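Local coordinates for beta-lactamase inhibitory protein BLIP-I (Streptomyces exfoliatus, PDB 3GMV) that probably inhibits beta-lactamases by binding to them as a small secreted protein partner, at residues A[79-84]-A[150-155]; A[103-108]-A[125-130]. One frame throughout, in Å; residues are numbered along the deposited sequence.

Contact 1 of 2, residues A[79-84]-A[150-155]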
loop_
_atom_site.group_PDB
_atom_site.type_symbol
_atom_site.label_atom_id
_atom_site.label_comp_id
_atom_site.label_asym_id
_atom_site.label_seq_id
_atom_site.Cartn_x
_atom_site.Cartn_y
_atom_site.Cartn_z
ATOM N N VAL A 79 -16.631 -4.041 5.343
ATOM C CA VAL A 79 -16.318 -3.536 6.683
ATOM C C VAL A 79 -17.394 -2.556 7.170
ATOM O O VAL A 79 -17.951 -1.768 6.372
ATOM C CB VAL A 79 -14.892 -2.910 6.731
ATOM C CG1 VAL A 79 -14.806 -1.658 5.777
ATOM C CG2 VAL A 79 -14.489 -2.545 8.165
ATOM N N LYS A 80 -17.709 -2.645 8.469
ATOM C CA LYS A 80 -18.745 -1.856 9.120
ATOM C C LYS A 80 -18.139 -1.014 10.230
ATOM O O LYS A 80 -17.078 -1.349 10.761
ATOM C CB LYS A 80 -19.777 -2.803 9.777
ATOM C CG LYS A 80 -20.527 -3.704 8.813
ATOM C CD LYS A 80 -21.292 -2.923 7.717
ATOM C CE LYS A 80 -21.861 -3.907 6.674
ATOM N NZ LYS A 80 -22.359 -3.112 5.504
ATOM N N LEU A 81 -18.826 0.067 10.605
ATOM C CA LEU A 81 -18.400 0.855 11.755
ATOM C C LEU A 81 -18.329 -0.009 13.004
ATOM O O LEU A 81 -17.455 0.164 13.835
ATOM C CB LEU A 81 -19.322 2.069 11.962
ATOM C CG LEU A 81 -18.872 3.062 13.019
ATOM C CD1 LEU A 81 -17.437 3.559 12.751
ATOM C CD2 LEU A 81 -19.888 4.197 13.007
ATOM N N SER A 82 -19.223 -0.988 13.124
ATOM C CA SER A 82 -19.178 -1.901 14.274
ATOM C C SER A 82 -17.799 -2.591 14.379
ATOM O O SER A 82 -17.208 -2.702 15.471
ATOM C CB SER A 82 -20.271 -2.964 14.092
ATOM O OG SER A 82 -20.347 -3.835 15.223
ATOM N N HIS A 83 -17.291 -3.077 13.257
ATOM C CA HIS A 83 -15.978 -3.721 13.258
ATOM C C HIS A 83 -14.919 -2.717 13.687
ATOM O O HIS A 83 -14.032 -3.016 14.510
ATOM C CB HIS A 83 -15.536 -4.170 11.870
ATOM C CG HIS A 83 -16.396 -5.206 11.227
ATOM N ND1 HIS A 83 -17.031 -4.985 10.026
ATOM C CD2 HIS A 83 -16.632 -6.501 11.550
ATOM C CE1 HIS A 83 -17.652 -6.089 9.649
ATOM N NE2 HIS A 83 -17.423 -7.024 10.553
ATOM N N TYR A 84 -14.952 -1.549 13.056
ATOM C CA TYR A 84 -13.964 -0.515 13.309
ATOM C C TYR A 84 -13.912 -0.142 14.797
ATOM O O TYR A 84 -12.825 0.041 15.380
ATOM C CB TYR A 84 -14.277 0.739 12.440
ATOM C CG TYR A 84 -13.244 1.833 12.680
ATOM C CD1 TYR A 84 -12.020 1.804 12.017
ATOM C CD2 TYR A 84 -13.499 2.865 13.563
ATOM C CE1 TYR A 84 -11.075 2.782 12.224
ATOM C CE2 TYR A 84 -12.559 3.846 13.789
ATOM C CZ TYR A 84 -11.358 3.796 13.132
ATOM O OH TYR A 84 -10.428 4.768 13.371
ATOM N N ARG A 150 -5.087 3.766 12.897
ATOM C CA ARG A 150 -6.423 3.350 12.460
ATOM C C ARG A 150 -7.194 4.633 12.118
ATOM O O ARG A 150 -7.061 5.645 12.813
ATOM C CB ARG A 150 -7.124 2.538 13.565
ATOM C CG ARG A 150 -7.122 3.242 14.972
ATOM C CD ARG A 150 -7.696 2.303 16.077
ATOM N NE ARG A 150 -9.158 2.116 16.027
ATOM C CZ ARG A 150 -10.060 2.963 16.533
ATOM N NH1 ARG A 150 -9.677 4.127 17.087
ATOM N NH2 ARG A 150 -11.362 2.680 16.474
ATOM N N TYR A 151 -7.954 4.596 11.040
ATOM C CA TYR A 151 -8.740 5.744 10.610
ATOM C C TYR A 151 -9.968 5.211 9.891
ATOM O O TYR A 151 -9.895 4.159 9.236
ATOM C CB TYR A 151 -7.912 6.602 9.645
ATOM C CG TYR A 151 -8.578 7.903 9.308
ATOM C CD1 TYR A 151 -8.520 8.975 10.203
ATOM C CD2 TYR A 151 -9.255 8.074 8.112
ATOM C CE1 TYR A 151 -9.138 10.170 9.903
ATOM C CE2 TYR A 151 -9.872 9.287 7.816
ATOM C CZ TYR A 151 -9.798 10.316 8.720
ATOM O OH TYR A 151 -10.428 11.505 8.405
ATOM N N GLN A 152 -11.089 5.929 9.970
ATOM C CA GLN A 152 -12.225 5.585 9.126
ATOM C C GLN A 152 -12.927 6.808 8.550
ATOM O O GLN A 152 -12.946 7.876 9.151
ATOM C CB GLN A 152 -13.231 4.671 9.843
ATOM C CG GLN A 152 -14.034 5.359 10.935
ATOM C CD GLN A 152 -15.264 6.087 10.398
ATOM O OE1 GLN A 152 -15.755 5.804 9.302
ATOM N NE2 GLN A 152 -15.762 7.013 11.174
ATOM N N ARG A 153 -13.481 6.631 7.359
ATOM C CA ARG A 153 -14.206 7.698 6.683
ATOM C C ARG A 153 -15.556 7.173 6.235
ATOM O O ARG A 153 -15.636 6.262 5.413
ATOM C CB ARG A 153 -13.408 8.148 5.464
ATOM C CG ARG A 153 -13.231 6.997 4.433
ATOM C CD ARG A 153 -13.051 7.499 2.991
ATOM N NE ARG A 153 -13.100 6.439 1.980
ATOM C CZ ARG A 153 -12.081 6.134 1.162
ATOM N NH1 ARG A 153 -12.208 5.165 0.249
ATOM N NH2 ARG A 153 -10.937 6.821 1.231
ATOM N N SER A 154 -16.614 7.727 6.823
ATOM C CA SER A 154 -17.974 7.502 6.352
ATOM C C SER A 154 -18.521 6.115 6.552
ATOM O O SER A 154 -19.509 5.769 5.907
ATOM C CB SER A 154 -18.113 7.857 4.856
ATOM O OG SER A 154 -17.845 9.235 4.688
ATOM N N LEU A 155 -17.918 5.315 7.436
ATOM C CA LEU A 155 -18.468 3.982 7.678
ATOM C C LEU A 155 -19.854 4.046 8.281
ATOM O O LEU A 155 -20.171 4.985 9.018
ATOM C CB LEU A 155 -17.567 3.163 8.601
ATOM C CG LEU A 155 -16.234 2.714 8.007
ATOM C CD1 LEU A 155 -15.495 1.939 9.105
ATOM C CD2 LEU A 155 -16.413 1.869 6.722
#

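Contact 2 of 2, residues A[103-108]-A[125-130]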
loop_
_atom_site.group_PDB
_atom_site.type_symbol
_atom_site.label_atom_id
_atom_site.label_comp_id
_atom_site.label_asym_id
_atom_site.label_seq_id
_atom_site.Cartn_x
_atom_site.Cartn_y
_atom_site.Cartn_z
ATOM N N ASP A 103 -10.863 -10.095 4.241
ATOM C CA ASP A 103 -11.270 -10.118 2.829
ATOM C C ASP A 103 -11.882 -8.781 2.415
ATOM O O ASP A 103 -12.141 -8.555 1.232
ATOM C CB ASP A 103 -12.290 -11.240 2.540
ATOM C CG ASP A 103 -11.657 -12.619 2.444
ATOM O OD1 ASP A 103 -10.421 -12.729 2.349
ATOM O OD2 ASP A 103 -12.428 -13.604 2.470
ATOM N N SER A 104 -12.147 -7.888 3.388
ATOM C CA SER A 104 -12.653 -6.554 3.026
ATOM C C SER A 104 -11.537 -5.565 2.767
ATOM O O SER A 104 -11.824 -4.384 2.629
ATOM C CB SER A 104 -13.562 -5.973 4.129
ATOM O OG SER A 104 -14.212 -4.785 3.700
ATOM N N CYS A 105 -10.282 -6.041 2.744
ATOM C CA CYS A 105 -9.109 -5.167 2.767
ATOM C C CYS A 105 -8.043 -5.573 1.747
ATOM O O CYS A 105 -7.950 -6.744 1.347
ATOM C CB CYS A 105 -8.445 -5.199 4.127
ATOM S SG CYS A 105 -9.631 -4.973 5.529
ATOM N N VAL A 106 -7.217 -4.611 1.375
ATOM C CA VAL A 106 -6.099 -4.886 0.494
ATOM C C VAL A 106 -4.918 -4.084 0.997
ATOM O O VAL A 106 -5.092 -3.138 1.768
ATOM C CB VAL A 106 -6.383 -4.419 -0.962
ATOM C CG1 VAL A 106 -7.577 -5.153 -1.545
ATOM C CG2 VAL A 106 -6.542 -2.869 -1.025
ATOM N N SER A 107 -3.720 -4.424 0.501
ATOM C CA SER A 107 -2.539 -3.625 0.817
ATOM C C SER A 107 -2.386 -2.371 -0.014
ATOM O O SER A 107 -2.499 -2.396 -1.256
ATOM C CB SER A 107 -1.267 -4.483 0.742
ATOM O OG SER A 107 -0.122 -3.723 1.111
ATOM N N GLN A 108 -2.140 -1.251 0.664
ATOM C CA GLN A 108 -1.717 -0.037 -0.004
ATOM C C GLN A 108 -0.257 0.287 0.270
ATOM O O GLN A 108 0.218 1.399 -0.007
ATOM C CB GLN A 108 -2.631 1.141 0.403
ATOM C CG GLN A 108 -3.988 1.031 -0.325
ATOM C CD GLN A 108 -4.801 2.297 -0.186
ATOM O OE1 GLN A 108 -4.492 3.162 0.635
ATOM N NE2 GLN A 108 -5.839 2.416 -0.987
ATOM N N TYR A 125 -2.971 -1.253 5.333
ATOM C CA TYR A 125 -4.181 -1.854 4.792
ATOM C C TYR A 125 -5.310 -0.836 4.579
ATOM O O TYR A 125 -5.509 0.101 5.364
ATOM C CB TYR A 125 -4.631 -2.988 5.716
ATOM C CG TYR A 125 -3.854 -4.266 5.559
ATOM C CD1 TYR A 125 -4.175 -5.157 4.546
ATOM C CD2 TYR A 125 -2.791 -4.585 6.421
ATOM C CE1 TYR A 125 -3.475 -6.357 4.407
ATOM C CE2 TYR A 125 -2.082 -5.792 6.286
ATOM C CZ TYR A 125 -2.438 -6.657 5.261
ATOM O OH TYR A 125 -1.795 -7.849 5.070
ATOM N N TYR A 126 -6.040 -1.020 3.489
ATOM C CA TYR A 126 -7.173 -0.182 3.163
ATOM C C TYR A 126 -8.374 -1.099 3.015
ATOM O O TYR A 126 -8.356 -2.065 2.242
ATOM C CB TYR A 126 -6.871 0.506 1.845
ATOM C CG TYR A 126 -8.060 1.176 1.171
ATOM C CD1 TYR A 126 -8.604 2.352 1.660
ATOM C CD2 TYR A 126 -8.638 0.610 0.031
ATOM C CE1 TYR A 126 -9.698 2.976 0.994
ATOM C CE2 TYR A 126 -9.707 1.219 -0.616
ATOM C CZ TYR A 126 -10.225 2.383 -0.134
ATOM O OH TYR A 126 -11.305 2.934 -0.803
ATOM N N CYS A 127 -9.404 -0.837 3.797
ATOM C CA CYS A 127 -10.557 -1.717 3.800
ATOM C C CYS A 127 -11.795 -0.987 3.275
ATOM O O CYS A 127 -12.343 -0.110 3.961
ATOM C CB CYS A 127 -10.805 -2.205 5.234
ATOM S SG CYS A 127 -9.403 -3.003 5.969
ATOM N N ALA A 128 -12.262 -1.355 2.083
ATOM C CA ALA A 128 -13.410 -0.641 1.477
ATOM C C ALA A 128 -14.709 -1.262 1.978
ATOM O O ALA A 128 -14.808 -2.474 2.077
ATOM C CB ALA A 128 -13.352 -0.773 -0.039
ATOM N N ALA A 129 -15.702 -0.424 2.282
ATOM C CA ALA A 129 -16.998 -0.905 2.714
ATOM C C ALA A 129 -17.889 -1.292 1.524
ATOM O O ALA A 129 -18.922 -1.949 1.712
ATOM C CB ALA A 129 -17.708 0.162 3.580
ATOM N N ALA A 130 -17.497 -0.889 0.318
ATOM C CA ALA A 130 -18.333 -1.140 -0.869
ATOM C C ALA A 130 -17.488 -1.138 -2.134
ATOM O O ALA A 130 -16.334 -0.743 -2.115
ATOM C CB ALA A 130 -19.450 -0.079 -0.964
#

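Contact 1 of 2, residues A[79-84]-A[150-155]
The ring of Tyr84 lies between Arg150 and Gln152, with the guanidinium on one side of it and the glutamine chain on the other. CG of Tyr84 stands anti to the backbone N (chi1 -179°), on a CB that already points toward strand 146-153, and the ring continues from there. Against one face comes the aliphatic part of Gln152, a CH-pi contact with CG 3.6 Å from the ring centroid. The Arg150 guanidinium stacks on the other side, its plane 21° from that of the ring and the two centres 4.3 Å apart. A long arginine suits this place because its flat cation can cover an aromatic ring and still donate hydrogen bonds from its edge.

The polar contacts hold that arrangement. Arg150 NH2 donates to Tyr84 O at 3.2 Å, within the guanidinium plane but from well above the carbonyl plane. Thr87 OG1 bonds to both Tyr84 O and Arg150 NE, tying the same groups together a second time. On the strand side, Gln152 bends at chi2 (85°), and its OE1 accepts from Leu155 N at 2.9 Å, bracing the turn that follows the strand.

Apolar packing is centred on Leu155, a buried branched residue that can touch several neighbours at once. Its CD1 meets Tyr84 CB at 3.7 Å, its CD2 meets Val79 CG1 at 4.0 Å, and its CB lies 3.9 Å from Leu81 CB. Tyr84 and Leu155 also both touch Ala138 of the adjoining strand.

Lys80 takes the N-cap position, and its N donates to His83 ND1 at 2.9 Å. The whole is the helix-on-sheet packing of a two-layer alpha/beta sandwich, here at the outermost strand, 146-153.

Contact 2 of 2, residues A[103-108]-A[125-130]
Cys105 and Cys127 join the two strands covalently, SG to SG at 2.0 Å, with a chi3 of 102°. Both sulfurs stand anti to their own carbonyl carbons, and the alpha carbons are drawn to 3.9 Å. Cysteine suits this buried position because the short bridge fixes neighbouring strands without a bulky side chain. Phe140 of strand 137-143 packs against Cys127.

Backbone bonding sets the antiparallel register. Val106 and Tyr126 form a hydrogen-bonded pair, with Val106 N donating to Tyr126 O at 2.9 Å and Tyr126 N returning a nearly straight bond to Val106 O, also 2.9 Å. Ser107 and Tyr125 follow as a non-hydrogen-bonded pair.

The Val106 and Tyr126 side chains share one face of the sheet. There they run side by side, the valine CG2 meeting the ring edge at CD2, 4.2 Å away. Over the same ring lies the Gln108 amide, its plane only 9° from that of the ring. NE2 hangs above the rim, 3.3 Å from Tyr126 CG, while CD rests 3.4 Å from Tyr126 CB; the long, flat glutamine end can cover an aromatic in this way. Tyr125 is on the face of the disulfide, and its ring meets Trp97 edge-to-face.

This is an antiparallel beta hairpin of strands 105-111 and 122-128, fastened by a cross-strand disulfide.

The centres of contacts 1 and 2 are about 11 Å apart, and both contacts reach the same antiparallel sheet, with strand 137-143 between strands 122-128 and 146-153. They meet at Val79, whose N forms a weak hydrogen bond of 3.0 Å with Ser104 OG; Ser78 N also bonds to that hydroxyl. Val79 CG1 approaches Cys127 O to 3.4 Å, so the residue packed on Leu155 in contact 1 also reaches the disulfide-linked strand of contact 2. Leu155 touches Ala129 as well. Elsewhere Arg153 NH1 comes within 2.6 Å of Tyr126 OH. The tris(hydroxyethyl)aminomethane pocket of Thr58, Trp64 and Pro113 draws on neither contact.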